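Local coordinates for protein aldehyde dehydrogenase (Listeria monocytogenes, PDB 3K9D) that probably oxidises an aldehyde or oxo group of its substrate, with NAD or NADP as the electron acceptor, at residues A[48-51]-A[52-56]; A[149-152]-A[153-157]; A[165-168]-A[169-173]. All coordinates share one frame; numbering follows the deposited sequence.

The three contacts follow one another along the chain, 1 and 2, and likewise 2 and 3, lying on the same side of its centre. Interactions 1 and 2, with centres about 11 Å apart, touch directly: K53 NZ meets E153 OE2 in a salt bridge of 2.7 Å, and L54 CD2 packs 3.4 Å from T154 OG1. Interaction 3, centred about 14 Å from interaction 2, continues the same beta-alpha-beta unit, and V155 CG1 lies 4.0 Å from S173 C. Between interactions 1 and 3 the nearest atoms are about 11 Å apart; interaction 2 touches both of the others, through helix 148-164. All three are structural packing, with centres 19 to 25 Å from the centre of the chain.

Interaction 1. Residues A[48-51]-A[52-56]; sequences YGAR and EKLAK
A50 and L54 meet one turn apart where helix 33-49 gives way to helix 51-62, and the residues leading into that junction can be followed in order. Y48 is still helical. Its carbonyl oxygen accepts from R51 NH1 at 2.8 Å and also from R51 N, the two donors arriving from opposite faces of the carbonyl plane. Its ring lies against the same side chain, with R51 NH1 3.3 Å above the plane and over the ring centre, so that the guanidinium lies over one ring face. G49 offers its carbonyl oxygen to a water that also accepts from K53 N, a bridge from the end of one helix to the first turn of the next. A50 leaves the first helix and occupies the N-cap position of the second. A50 O receives L54 N at 3.0 Å, nearly in line with the carbonyl bond, while A50 CB rests 3.7 Å from L54 CD1. R51 opens the new helix, and its O accepts A55 N at 3.2 Å from above the carbonyl plane; A55 CB lies against that oxygen as well. With CG of R51 placed between its own N and C (chi1 67°) and the chain extended onward to NE, the guanidinium is carried back over Y48. Helix 67-85 borders Y48, E52 and L54, and its N74 ND2 donates a second bond to R51 O. Helix 148-164 meets the junction through I157, which packs on A50, and through E153, the partner of K53, which touches L54.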
loop_
_atom_site.group_PDB
_atom_site.type_symbol
_atom_site.label_atom_id
_atom_site.label_comp_id
_atom_site.label_asym_id
_atom_site.label_seq_id
_atom_site.Cartn_x
_atom_site.Cartn_y
_atom_site.Cartn_z
ATOM N N TYR A 48 -11.279 -19.317 -19.582
ATOM C CA TYR A 48 -11.274 -20.777 -19.530
ATOM C C TYR A 48 -11.486 -21.407 -20.897
ATOM O O TYR A 48 -10.771 -22.319 -21.254
ATOM C CB TYR A 48 -12.317 -21.297 -18.525
ATOM C CG TYR A 48 -12.320 -22.808 -18.347
ATOM C CD1 TYR A 48 -11.251 -23.468 -17.733
ATOM C CD2 TYR A 48 -13.403 -23.575 -18.790
ATOM C CE1 TYR A 48 -11.262 -24.854 -17.570
ATOM C CE2 TYR A 48 -13.428 -24.957 -18.630
ATOM C CZ TYR A 48 -12.353 -25.589 -18.022
ATOM O OH TYR A 48 -12.379 -26.953 -17.872
ATOM N N GLY A 49 -12.432 -20.886 -21.675
ATOM C CA GLY A 49 -12.764 -21.456 -22.986
ATOM C C GLY A 49 -11.634 -21.302 -23.985
ATOM O O GLY A 49 -11.423 -22.171 -24.818
ATOM N N ALA A 50 -10.892 -20.202 -23.877
ATOM C CA ALA A 50 -9.744 -19.927 -24.738
ATOM C C ALA A 50 -8.408 -20.477 -24.192
ATOM O O ALA A 50 -7.335 -20.125 -24.698
ATOM C CB ALA A 50 -9.633 -18.418 -24.987
ATOM N N ARG A 51 -8.469 -21.344 -23.186
ATOM C CA ARG A 51 -7.250 -21.873 -22.536
ATOM C C ARG A 51 -6.168 -22.453 -23.472
ATOM O O ARG A 51 -4.990 -22.143 -23.319
ATOM C CB ARG A 51 -7.586 -22.876 -21.416
ATOM C CG ARG A 51 -8.224 -24.201 -21.855
ATOM C CD ARG A 51 -8.796 -24.918 -20.641
ATOM N NE ARG A 51 -9.587 -26.111 -20.960
ATOM C CZ ARG A 51 -10.875 -26.108 -21.296
ATOM N NH1 ARG A 51 -11.553 -24.968 -21.408
ATOM N NH2 ARG A 51 -11.485 -27.258 -21.564
ATOM N N GLU A 52 -6.582 -23.253 -24.451
ATOM C CA GLU A 52 -5.662 -23.868 -25.394
ATOM C C GLU A 52 -5.122 -22.863 -26.406
ATOM O O GLU A 52 -3.918 -22.822 -26.652
ATOM C CB GLU A 52 -6.354 -25.041 -26.105
ATOM C CG GLU A 52 -6.767 -26.169 -25.152
ATOM C CD GLU A 52 -5.657 -27.189 -24.906
ATOM O OE1 GLU A 52 -4.583 -27.084 -25.534
ATOM O OE2 GLU A 52 -5.872 -28.112 -24.095
ATOM N N LYS A 53 -6.030 -22.072 -26.984
ATOM C CA LYS A 53 -5.709 -20.999 -27.923
ATOM C C LYS A 53 -4.631 -20.039 -27.428
ATOM O O LYS A 53 -3.655 -19.775 -28.133
ATOM C CB LYS A 53 -6.975 -20.207 -28.285
ATOM C CG LYS A 53 -6.690 -19.018 -29.180
ATOM C CD LYS A 53 -7.926 -18.456 -29.841
ATOM C CE LYS A 53 -7.523 -17.538 -30.974
ATOM N NZ LYS A 53 -8.661 -16.705 -31.443
ATOM N N LEU A 54 -4.831 -19.534 -26.214
ATOM C CA LEU A 54 -3.966 -18.518 -25.629
ATOM C C LEU A 54 -2.630 -19.085 -25.164
ATOM O O LEU A 54 -1.591 -18.462 -25.382
ATOM C CB LEU A 54 -4.694 -17.812 -24.485
ATOM C CG LEU A 54 -5.941 -17.045 -24.935
ATOM C CD1 LEU A 54 -6.707 -16.534 -23.724
ATOM C CD2 LEU A 54 -5.559 -15.900 -25.913
ATOM N N ALA A 55 -2.663 -20.267 -24.538
ATOM C CA ALA A 55 -1.440 -21.016 -24.187
ATOM C C ALA A 55 -0.550 -21.261 -25.403
ATOM O O ALA A 55 0.652 -21.020 -25.331
ATOM C CB ALA A 55 -1.791 -22.344 -23.534
ATOM N N LYS A 56 -1.138 -21.725 -26.515
ATOM C CA LYS A 56 -0.367 -21.954 -27.755
ATOM C C LYS A 56 0.200 -20.665 -28.348
ATOM O O LYS A 56 1.355 -20.653 -28.752
ATOM C CB LYS A 56 -1.171 -22.722 -28.819
ATOM C CG LYS A 56 -0.335 -23.278 -29.999
ATOM C CD LYS A 56 0.978 -23.948 -29.543
ATOM C CE LYS A 56 1.615 -24.748 -30.651
ATOM N NZ LYS A 56 3.095 -24.662 -30.656
HETATM O O HOH W 1 -9.084 -22.981 -26.330
#

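Interaction 2. Residues A[149-152]-A[153-157]; sequences KAIL and ETVRI
A150 O is gripped twice by T154, by its hydroxyl OG1 at 2.6 Å and by its backbone N at 3.0 Å. The donors come from opposite faces of the carbonyl plane, each tilted about 30° from it. The hydroxyl reaches back one turn because chi1 of -47° sets OG1 beside the residue's own N. Neighbouring backbone bonds repeat the i to i+4 pattern: E153 N to K149 O, V155 N to I151 O at 2.8 Å, and R156 N to L152 O. The apolar contact is loose, V155 CG2 lying 4.4 Å from I151 CG2. Three residues apart, R156 holds E153 side-on: NE meets OE1 at 2.7 Å and NH2 meets OE2 at 3.0 Å. Both oxygens lie close to the guanidinium plane and are met on their syn sides, though the nitrogens approach about 30° out of the carboxylate plane; the paired bonds limit rotation of both groups. With OE2 already shared with K53, and R156 NH1 paired with E160, the positive members of this charged network would probably stabilise the carboxylate. Helix 148-164 links parallel strands 138-143 and 172-174 in a beta-alpha-beta crossover, as in Rossmann-type domains, and I151 and V155 pack on both strands.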
loop_
_atom_site.group_PDB
_atom_site.type_symbol
_atom_site.label_atom_id
_atom_site.label_comp_id
_atom_site.label_asym_id
_atom_site.label_seq_id
_atom_site.Cartn_x
_atom_site.Cartn_y
_atom_site.Cartn_z
ATOM N N LYS A 149 1.117 -10.078 -29.200
ATOM C CA LYS A 149 0.001 -10.688 -29.912
ATOM C C LYS A 149 -0.909 -11.551 -29.026
ATOM O O LYS A 149 -2.135 -11.453 -29.107
ATOM C CB LYS A 149 0.531 -11.495 -31.101
ATOM C CG LYS A 149 0.868 -10.643 -32.331
ATOM C CD LYS A 149 1.857 -11.377 -33.233
ATOM C CE LYS A 149 1.597 -11.110 -34.703
ATOM N NZ LYS A 149 2.564 -11.870 -35.545
ATOM N N ALA A 150 -0.294 -12.366 -28.181
ATOM C CA ALA A 150 -1.000 -13.244 -27.248
ATOM C C ALA A 150 -1.757 -12.455 -26.179
ATOM O O ALA A 150 -2.886 -12.805 -25.811
ATOM C CB ALA A 150 -0.009 -14.220 -26.600
ATOM N N ILE A 151 -1.136 -11.377 -25.698
ATOM C CA ILE A 151 -1.748 -10.511 -24.690
ATOM C C ILE A 151 -2.938 -9.773 -25.285
ATOM O O ILE A 151 -4.012 -9.818 -24.716
ATOM C CB ILE A 151 -0.740 -9.533 -24.050
ATOM C CG1 ILE A 151 0.315 -10.310 -23.245
ATOM C CG2 ILE A 151 -1.431 -8.605 -23.076
ATOM C CD1 ILE A 151 1.552 -9.518 -22.969
ATOM N N LEU A 152 -2.728 -9.141 -26.437
ATOM C CA LEU A 152 -3.773 -8.443 -27.175
ATOM C C LEU A 152 -4.965 -9.331 -27.457
ATOM O O LEU A 152 -6.095 -8.900 -27.264
ATOM C CB LEU A 152 -3.234 -7.849 -28.486
ATOM C CG LEU A 152 -2.438 -6.542 -28.451
ATOM C CD1 LEU A 152 -2.042 -6.161 -29.860
ATOM C CD2 LEU A 152 -3.277 -5.438 -27.811
ATOM N N GLU A 153 -4.710 -10.575 -27.872
ATOM C CA GLU A 153 -5.791 -11.529 -28.149
ATOM C C GLU A 153 -6.533 -12.019 -26.898
ATOM O O GLU A 153 -7.751 -12.165 -26.942
ATOM C CB GLU A 153 -5.310 -12.689 -29.043
ATOM C CG GLU A 153 -6.345 -13.791 -29.306
ATOM C CD GLU A 153 -7.502 -13.354 -30.208
ATOM O OE1 GLU A 153 -7.560 -12.183 -30.626
ATOM O OE2 GLU A 153 -8.360 -14.200 -30.502
ATOM N N THR A 154 -5.815 -12.232 -25.793
ATOM C CA THR A 154 -6.425 -12.442 -24.457
ATOM C C THR A 154 -7.326 -11.270 -24.055
ATOM O O THR A 154 -8.454 -11.470 -23.590
ATOM C CB THR A 154 -5.356 -12.589 -23.340
ATOM O OG1 THR A 154 -4.341 -13.504 -23.758
ATOM C CG2 THR A 154 -5.977 -13.077 -22.031
ATOM N N VAL A 155 -6.811 -10.053 -24.236
ATOM C CA VAL A 155 -7.569 -8.847 -23.946
ATOM C C VAL A 155 -8.801 -8.754 -24.842
ATOM O O VAL A 155 -9.900 -8.530 -24.342
ATOM C CB VAL A 155 -6.691 -7.563 -24.035
ATOM C CG1 VAL A 155 -7.569 -6.290 -24.034
ATOM C CG2 VAL A 155 -5.704 -7.534 -22.889
ATOM N N ARG A 156 -8.624 -8.969 -26.146
ATOM C CA ARG A 156 -9.745 -8.962 -27.096
ATOM C C ARG A 156 -10.862 -9.936 -26.694
ATOM O O ARG A 156 -12.046 -9.566 -26.695
ATOM C CB ARG A 156 -9.252 -9.289 -28.508
ATOM C CG ARG A 156 -10.267 -8.938 -29.615
ATOM C CD ARG A 156 -9.946 -9.625 -30.926
ATOM N NE ARG A 156 -10.035 -11.087 -30.834
ATOM C CZ ARG A 156 -11.143 -11.800 -31.018
ATOM N NH1 ARG A 156 -12.294 -11.196 -31.313
ATOM N NH2 ARG A 156 -11.105 -13.125 -30.914
ATOM N N ILE A 157 -10.471 -11.162 -26.332
ATOM C CA ILE A 157 -11.415 -12.239 -25.985
ATOM C C ILE A 157 -12.213 -11.968 -24.704
ATOM O O ILE A 157 -13.438 -12.068 -24.709
ATOM C CB ILE A 157 -10.714 -13.634 -25.921
ATOM C CG1 ILE A 157 -10.429 -14.149 -27.338
ATOM C CG2 ILE A 157 -11.557 -14.664 -25.155
ATOM C CD1 ILE A 157 -9.550 -15.395 -27.379
#

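Interaction 3. Residues A[165-168]-A[169-173]; sequences AGCP and KGAIS
C167 SG and A171 CB touch at 3.7 Å, the apolar contact across a chain reversal. The sulfur is aimed across the turn because it stands anti to N of its own residue (chi1 -171°), and it reaches I172 CD1 more distantly, at 4.5 Å. Beside this pair, A171 CB also lies 3.3 Å from P168 O. That oxygen closes a type II beta turn from P168 to A171 through a weak bond from A171 N, 3.4 Å long with an N-H...O angle of 154°. A water donates to P168 O at 3.1 Å and accepts from I172 N at 3.2 Å, linking the turn to the start of the strand. G170 takes the third position of the turn with positive phi (87°), a conformation in which a side chain would press on the preceding carbonyl oxygen. Just upstream, G166 has positive phi and ends helix 148-164 in a Schellman motif, from which the chain runs on through C167 and P168 into the turn. Outside this shell, A162 of the helix covers C167 and I172, while I39 of helix 33-49 also touches C167. Helix 6-28 packs on P168 and A171 through A24. Backbone hydrogen bonds between A171 and I139, and between S173 and both I139 and F141, pair the strand with 138-143, and S159 OG is bonded to I172 O. Together these contacts form the helix-to-strand return of a beta-alpha-beta unit, delivering strand 172-174 parallel to strand 138-143.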
loop_
_atom_site.group_PDB
_atom_site.type_symbol
_atom_site.label_atom_id
_atom_site.label_comp_id
_atom_site.label_asym_id
_atom_site.label_seq_id
_atom_site.Cartn_x
_atom_site.Cartn_y
_atom_site.Cartn_z
ATOM N N ALA A 165 -21.736 -9.249 -21.357
ATOM C CA ALA A 165 -22.302 -9.381 -20.015
ATOM C C ALA A 165 -22.736 -8.044 -19.370
ATOM O O ALA A 165 -23.279 -8.041 -18.260
ATOM C CB ALA A 165 -21.299 -10.079 -19.113
ATOM N N GLY A 166 -22.470 -6.922 -20.042
ATOM C CA GLY A 166 -22.889 -5.605 -19.549
ATOM C C GLY A 166 -21.801 -4.570 -19.297
ATOM O O GLY A 166 -22.102 -3.393 -19.075
ATOM N N CYS A 167 -20.543 -5.003 -19.315
ATOM C CA CYS A 167 -19.407 -4.127 -19.065
ATOM C C CYS A 167 -19.262 -3.001 -20.100
ATOM O O CYS A 167 -19.407 -3.237 -21.300
ATOM C CB CYS A 167 -18.124 -4.955 -19.003
ATOM S SG CYS A 167 -16.663 -4.084 -18.461
ATOM N N PRO A 168 -18.984 -1.768 -19.631
ATOM C CA PRO A 168 -18.717 -0.643 -20.528
ATOM C C PRO A 168 -17.483 -0.890 -21.386
ATOM O O PRO A 168 -16.506 -1.454 -20.897
ATOM C CB PRO A 168 -18.416 0.509 -19.561
ATOM C CG PRO A 168 -18.980 0.090 -18.269
ATOM C CD PRO A 168 -18.907 -1.369 -18.211
ATOM N N LYS A 169 -17.549 -0.476 -22.650
ATOM C CA LYS A 169 -16.408 -0.477 -23.571
ATOM C C LYS A 169 -15.275 0.366 -22.998
ATOM O O LYS A 169 -15.520 1.406 -22.379
ATOM C CB LYS A 169 -16.822 0.161 -24.895
ATOM C CG LYS A 169 -16.534 -0.642 -26.138
ATOM C CD LYS A 169 -17.763 -1.434 -26.545
ATOM C CE LYS A 169 -18.733 -0.622 -27.396
ATOM N NZ LYS A 169 -18.345 -0.625 -28.836
ATOM N N GLY A 170 -14.042 -0.076 -23.200
ATOM C CA GLY A 170 -12.874 0.671 -22.726
ATOM C C GLY A 170 -12.447 0.389 -21.296
ATOM O O GLY A 170 -11.385 0.867 -20.854
ATOM N N ALA A 171 -13.259 -0.392 -20.578
ATOM C CA ALA A 171 -12.937 -0.820 -19.213
ATOM C C ALA A 171 -11.803 -1.820 -19.168
ATOM O O ALA A 171 -11.118 -1.929 -18.159
ATOM C CB ALA A 171 -14.154 -1.399 -18.531
ATOM N N ILE A 172 -11.622 -2.571 -20.250
ATOM C CA ILE A 172 -10.516 -3.542 -20.342
ATOM C C ILE A 172 -9.775 -3.301 -21.646
ATOM O O ILE A 172 -10.326 -3.520 -22.731
ATOM C CB ILE A 172 -11.022 -5.021 -20.281
ATOM C CG1 ILE A 172 -11.823 -5.260 -18.993
ATOM C CG2 ILE A 172 -9.844 -6.001 -20.432
ATOM C CD1 ILE A 172 -12.852 -6.333 -19.113
ATOM N N SER A 173 -8.547 -2.820 -21.546
ATOM C CA SER A 173 -7.799 -2.433 -22.731
ATOM C C SER A 173 -6.318 -2.765 -22.614
ATOM O O SER A 173 -5.847 -3.177 -21.557
ATOM C CB SER A 173 -8.020 -0.941 -23.051
ATOM O OG SER A 173 -7.540 -0.108 -22.001
HETATM O O HOH W 2 -14.269 -3.438 -21.736
#